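Local coordinates for protein beta-galactosidase/beta-glucuronidase (Faecalibacterium prausnitzii L2-6, PDB 6MVF) that probably hydrolyses beta-glycosidic bonds as a glycoside hydrolase family 2 beta-glucuronidase of the human gut microbiome, and binds flavin mononucleotide (FMN), at residues S145-S150 / V363-K368; G395-I400 / D411-L416. All blocks are in the same frame, centred on the assembly; numbering follows the deposited sequence.

Interaction 1. Residues S145-S150 / V363-K368; sequences SMYPAS and VFKSGK
The Y147 ring meets V363 at its edge: the carbonyl O of V363 lies near the ring plane, 3.7 Å from Y147 CE1. Above one face, close to the ring normal, stands the ammonium of K365, but its NZ is 5.9 Å from the Y147 ring centroid, so any cation-pi attraction is weak at most. F360 adds an edge-to-face ring contact with Y147. The Y147 hydroxyl reaches the other loop, where K365 N donates to Y147 OH over 2.9 Å with an N-H...O angle of 162°. A water hydrogen-bonds Y147 OH at 2.6 Å and donates a longer bond to K365 O, tying the hydroxyl to both backbone polar groups of one residue.

K365 runs past Y147 in the opposite sense. With CG anti to its carbonyl carbon (chi1 -72°) and the rest of the chain extended, it carries NZ to M146 O, 2.8 Å away. That approach lies in the carbonyl plane on a lone pair, with a C=O...N angle of 137°. A149 CB packs beside the ammonium group, 3.4 Å from K365 NZ. The same nitrogen bonds T143 O and forms a salt bridge with D142. With an alanine here, the D142 carboxylate would probably lose this cationic mate, and M146 O its donor. The chemistry implies reciprocal anchoring between the sugar-binding region and the TIM-barrel region: a tyrosine hydroxyl accepts from the barrel loop's backbone, while a barrel-loop lysine donates to the opposing loop's backbone.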
loop_
_atom_site.group_PDB
_atom_site.type_symbol
_atom_site.label_atom_id
_atom_site.label_comp_id
_atom_site.label_asym_id
_atom_site.label_seq_id
_atom_site.Cartn_x
_atom_site.Cartn_y
_atom_site.Cartn_z
ATOM N N SER A 145 11.642 -23.435 40.453
ATOM C CA SER A 145 11.010 -24.219 39.399
ATOM C C SER A 145 11.295 -23.711 37.986
ATOM O O SER A 145 10.759 -24.271 37.028
ATOM C CB SER A 145 9.497 -24.262 39.616
ATOM O OG SER A 145 8.933 -22.965 39.500
ATOM N N MET A 146 12.131 -22.688 37.821
ATOM C CA MET A 146 12.233 -21.995 36.540
ATOM C C MET A 146 13.202 -22.673 35.581
ATOM O O MET A 146 14.300 -23.077 35.966
ATOM C CB MET A 146 12.680 -20.550 36.759
ATOM C CG MET A 146 12.786 -19.733 35.479
ATOM S SD MET A 146 11.202 -19.602 34.605
ATOM C CE MET A 146 10.219 -18.762 35.857
ATOM N N TYR A 147 12.783 -22.793 34.322
ATOM C CA TYR A 147 13.674 -22.960 33.182
ATOM C C TYR A 147 13.378 -21.871 32.164
ATOM O O TYR A 147 12.212 -21.489 31.999
ATOM C CB TYR A 147 13.495 -24.304 32.501
ATOM C CG TYR A 147 13.870 -25.493 33.330
ATOM C CD1 TYR A 147 15.141 -26.027 33.246
ATOM C CD2 TYR A 147 12.939 -26.108 34.167
ATOM C CE1 TYR A 147 15.498 -27.123 33.974
ATOM C CE2 TYR A 147 13.279 -27.216 34.897
ATOM C CZ TYR A 147 14.571 -27.726 34.794
ATOM O OH TYR A 147 14.959 -28.836 35.506
ATOM N N PRO A 148 14.396 -21.355 31.457
ATOM C CA PRO A 148 15.835 -21.657 31.570
ATOM C C PRO A 148 16.484 -21.067 32.819
ATOM O O PRO A 148 15.982 -20.083 33.359
ATOM C CB PRO A 148 16.441 -21.004 30.316
ATOM C CG PRO A 148 15.509 -19.865 29.996
ATOM C CD PRO A 148 14.120 -20.359 30.402
ATOM N N ALA A 149 17.586 -21.659 33.273
ATOM C CA ALA A 149 18.277 -21.125 34.437
ATOM C C ALA A 149 19.773 -21.040 34.186
ATOM O O ALA A 149 20.431 -20.103 34.650
ATOM C CB ALA A 149 17.981 -21.976 35.669
ATOM N N SER A 150 20.313 -21.996 33.436
ATOM C CA SER A 150 21.733 -22.030 33.109
ATOM C C SER A 150 21.874 -22.224 31.602
ATOM O O SER A 150 21.618 -23.317 31.087
ATOM C CB SER A 150 22.446 -23.143 33.879
ATOM O OG SER A 150 23.841 -23.105 33.618
ATOM N N VAL A 363 21.075 -27.999 33.110
ATOM C CA VAL A 363 21.170 -28.378 34.519
ATOM C C VAL A 363 19.794 -28.817 34.986
ATOM O O VAL A 363 18.878 -27.994 35.088
ATOM C CB VAL A 363 21.675 -27.224 35.396
ATOM C CG1 VAL A 363 21.529 -27.599 36.864
ATOM C CG2 VAL A 363 23.117 -26.845 35.039
ATOM N N PHE A 364 19.649 -30.097 35.297
ATOM C CA PHE A 364 18.377 -30.581 35.811
ATOM C C PHE A 364 18.148 -30.039 37.214
ATOM O O PHE A 364 19.047 -30.077 38.064
ATOM C CB PHE A 364 18.350 -32.106 35.821
ATOM C CG PHE A 364 17.113 -32.670 36.427
ATOM C CD1 PHE A 364 15.931 -32.716 35.700
ATOM C CD2 PHE A 364 17.119 -33.145 37.732
ATOM C CE1 PHE A 364 14.780 -33.236 36.258
ATOM C CE2 PHE A 364 15.968 -33.660 38.295
ATOM C CZ PHE A 364 14.794 -33.706 37.557
ATOM N N LYS A 365 16.947 -29.515 37.444
ATOM C CA LYS A 365 16.502 -29.023 38.743
ATOM C C LYS A 365 15.512 -30.016 39.346
ATOM O O LYS A 365 14.471 -30.303 38.739
ATOM C CB LYS A 365 15.830 -27.656 38.612
ATOM C CG LYS A 365 16.720 -26.492 38.318
ATOM C CD LYS A 365 15.881 -25.220 38.398
ATOM C CE LYS A 365 16.728 -23.985 38.235
ATOM N NZ LYS A 365 15.861 -22.788 38.214
ATOM N N SER A 366 15.811 -30.499 40.552
ATOM C CA SER A 366 14.966 -31.457 41.258
ATOM C C SER A 366 13.711 -30.790 41.821
ATOM O O SER A 366 13.649 -29.575 42.021
ATOM C CB SER A 366 15.739 -32.101 42.401
ATOM O OG SER A 366 16.166 -31.092 43.298
ATOM N N GLY A 367 12.704 -31.613 42.087
ATOM C CA GLY A 367 11.469 -31.117 42.657
ATOM C C GLY A 367 10.227 -31.363 41.825
ATOM O O GLY A 367 10.315 -31.608 40.618
ATOM N N LYS A 368 9.058 -31.304 42.475
ATOM C CA LYS A 368 7.788 -31.429 41.768
ATOM C C LYS A 368 7.461 -30.175 40.974
ATOM O O LYS A 368 6.879 -30.274 39.889
ATOM C CB LYS A 368 6.649 -31.716 42.743
ATOM C CG LYS A 368 5.309 -31.911 42.051
ATOM C CD LYS A 368 4.196 -32.239 43.027
ATOM C CE LYS A 368 3.941 -31.093 44.009
ATOM N NZ LYS A 368 3.912 -31.569 45.433
HETATM O O HOH W 1 12.930 -30.454 35.847
#

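Interaction 2. Residues G395-I400 / D411-L416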
loop_
_atom_site.group_PDB
_atom_site.type_symbol
_atom_site.label_atom_id
_atom_site.label_comp_id
_atom_site.label_asym_id
_atom_site.label_seq_id
_atom_site.Cartn_x
_atom_site.Cartn_y
_atom_site.Cartn_z
ATOM N N GLY A 395 11.793 -31.208 20.320
ATOM C CA GLY A 395 12.984 -31.476 21.114
ATOM C C GLY A 395 12.686 -31.359 22.600
ATOM O O GLY A 395 12.046 -30.403 23.036
ATOM N N ILE A 396 13.163 -32.335 23.381
ATOM C CA ILE A 396 12.770 -32.391 24.788
ATOM C C ILE A 396 13.831 -31.864 25.760
ATOM O O ILE A 396 13.481 -31.541 26.906
ATOM C CB ILE A 396 12.326 -33.815 25.200
ATOM C CG1 ILE A 396 13.473 -34.818 25.095
ATOM C CG2 ILE A 396 11.092 -34.287 24.387
ATOM C CD1 ILE A 396 13.161 -36.128 25.788
ATOM N N SER A 397 15.097 -31.751 25.343
ATOM C CA SER A 397 16.126 -31.118 26.177
ATOM C C SER A 397 17.353 -30.793 25.336
ATOM O O SER A 397 17.588 -31.392 24.285
ATOM C CB SER A 397 16.541 -31.995 27.372
ATOM O OG SER A 397 17.232 -33.162 26.957
ATOM N N ASN A 398 18.147 -29.847 25.832
ATOM C CA ASN A 398 19.442 -29.503 25.244
ATOM C C ASN A 398 20.518 -29.640 26.312
ATOM O O ASN A 398 20.461 -28.958 27.340
ATOM C CB ASN A 398 19.451 -28.078 24.674
ATOM C CG ASN A 398 20.810 -27.687 24.110
ATOM O OD1 ASN A 398 21.234 -28.215 23.074
ATOM N ND2 ASN A 398 21.501 -26.759 24.783
ATOM N N GLU A 399 21.482 -30.531 26.078
ATOM C CA GLU A 399 22.701 -30.598 26.892
ATOM C C GLU A 399 22.391 -30.761 28.380
ATOM O O GLU A 399 23.095 -30.223 29.237
ATOM C CB GLU A 399 23.576 -29.363 26.662
ATOM C CG GLU A 399 24.202 -29.300 25.299
ATOM C CD GLU A 399 25.188 -28.149 25.177
ATOM O OE1 GLU A 399 25.191 -27.283 26.084
ATOM O OE2 GLU A 399 25.957 -28.103 24.181
ATOM N N ILE A 400 21.338 -31.525 28.690
ATOM C CA ILE A 400 20.853 -31.624 30.063
ATOM C C ILE A 400 21.860 -32.303 31.013
ATOM O O ILE A 400 21.735 -32.177 32.241
ATOM C CB ILE A 400 19.478 -32.338 30.072
ATOM C CG1 ILE A 400 18.698 -31.968 31.338
ATOM C CG2 ILE A 400 19.631 -33.853 29.937
ATOM C CD1 ILE A 400 18.712 -30.468 31.664
ATOM N N ASP A 411 13.903 -39.903 34.375
ATOM C CA ASP A 411 12.464 -40.144 34.412
ATOM C C ASP A 411 11.711 -39.001 33.770
ATOM O O ASP A 411 10.671 -39.208 33.136
ATOM C CB ASP A 411 11.989 -40.333 35.851
ATOM C CG ASP A 411 12.504 -41.613 36.467
ATOM O OD1 ASP A 411 12.983 -42.478 35.699
ATOM O OD2 ASP A 411 12.430 -41.752 37.708
ATOM N N THR A 412 12.213 -37.781 33.940
ATOM C CA THR A 412 11.570 -36.635 33.320
ATOM C C THR A 412 11.634 -36.746 31.800
ATOM O O THR A 412 10.677 -36.390 31.104
ATOM C CB THR A 412 12.216 -35.343 33.833
ATOM O OG1 THR A 412 12.028 -35.260 35.251
ATOM C CG2 THR A 412 11.598 -34.112 33.168
ATOM N N HIS A 413 12.729 -37.296 31.268
ATOM C CA HIS A 413 12.809 -37.459 29.819
ATOM C C HIS A 413 11.841 -38.526 29.322
ATOM O O HIS A 413 11.305 -38.397 28.223
ATOM C CB HIS A 413 14.245 -37.756 29.389
ATOM C CG HIS A 413 15.127 -36.540 29.359
ATOM N ND1 HIS A 413 15.476 -35.842 30.497
ATOM C CD2 HIS A 413 15.715 -35.888 28.327
ATOM C CE1 HIS A 413 16.243 -34.816 30.168
ATOM N NE2 HIS A 413 16.407 -34.822 28.857
ATOM N N HIS A 414 11.563 -39.556 30.117
ATOM C CA HIS A 414 10.531 -40.506 29.721
ATOM C C HIS A 414 9.141 -39.887 29.843
ATOM O O HIS A 414 8.287 -40.111 28.980
ATOM C CB HIS A 414 10.639 -41.788 30.551
ATOM C CG HIS A 414 11.883 -42.583 30.279
ATOM N ND1 HIS A 414 12.785 -42.918 31.266
ATOM C CD2 HIS A 414 12.370 -43.112 29.131
ATOM C CE1 HIS A 414 13.780 -43.607 30.737
ATOM N NE2 HIS A 414 13.553 -43.739 29.444
ATOM N N ASP A 415 8.899 -39.097 30.898
ATOM C CA ASP A 415 7.636 -38.365 31.017
ATOM C C ASP A 415 7.402 -37.470 29.806
ATOM O O ASP A 415 6.289 -37.418 29.268
ATOM C CB ASP A 415 7.617 -37.523 32.305
ATOM C CG ASP A 415 7.656 -38.386 33.584
ATOM O OD1 ASP A 415 7.251 -39.561 33.520
ATOM O OD2 ASP A 415 8.090 -37.895 34.654
ATOM N N LEU A 416 8.448 -36.769 29.359
ATOM C CA LEU A 416 8.337 -35.876 28.211
ATOM C C LEU A 416 8.134 -36.655 26.915
ATOM O O LEU A 416 7.341 -36.244 26.059
ATOM C CB LEU A 416 9.584 -34.987 28.114
ATOM C CG LEU A 416 9.634 -33.773 29.039
ATOM C CD1 LEU A 416 11.056 -33.217 29.180
ATOM C CD2 LEU A 416 8.656 -32.709 28.531
#
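S397 OG and H413 NE2 are 2.7 Å apart, making the one hydrogen bond between strand and helix here; either atom could be the donor. The hydroxyl sits at the imidazole edge, in the ring plane. On the ring's other nitrogen, H413 ND1 bonds L409 O within the same helix, so a side-chain hydroxyl on one nitrogen and a backbone carbonyl on the other limit rotation of the imidazole. H413 CG stands anti to the carbonyl carbon (chi1 -78°), and from there the ring extends off the helix to the strand's serine.

Two isoleucines also meet the ring, which contacts F360 as well. I396 CD1 approaches H413 CD2 obliquely at 3.6 Å, on the carbon between CG and NE2. From the loop beyond the strand, I400 CG2 comes within 3.5 Å of H413 CE1, also at an oblique angle, while its CG1 lies in plane at the ring edge. One turn further along the helix, L416 meets I396: I396 CG2 lies 4.1 Å from L416 CB, and L416 CD1 reaches I396 O at 3.7 Å. The two side chains lie alongside each other, running in opposite senses. The polar bond is therefore bordered by aliphatic groups, and all five touching residues are buried.

The strand and helix segments run nearly antiparallel, at 156°, with their axes 9.1 Å apart at closest approach. This fits the beta-alpha-beta unit of the TIM barrel in which helix 407-423 returns from strand 391-398 to the parallel strand 428-433. Across the sheet, I396 and S397 hydrogen-bond through their backbones to T430 and A432, H413 packs on I431, and L416 touches V374 and M378 of helix 368-385.

In the fold
Interaction 1 joins the sugar-binding region to a barrel loop; interaction 2 lies within the TIM-barrel domain, where a helix packs on a strand. Their centres are 12 Å apart and they touch directly: F364 CE1 is 3.6 Å from T412 OG1, and I400 CD1 is 3.7 Å from V363 N. Helix 368-385 follows the 363-368 loop, contacts residues of both interactions and carries K379, which binds FMN. The L416 side chain is about 8 Å from that of K379 and about 14 Å from the flavin nucleotide. Interaction 2 thus lies near the FMN pocket but does not line it, whereas interaction 1 lies away from the FMN site.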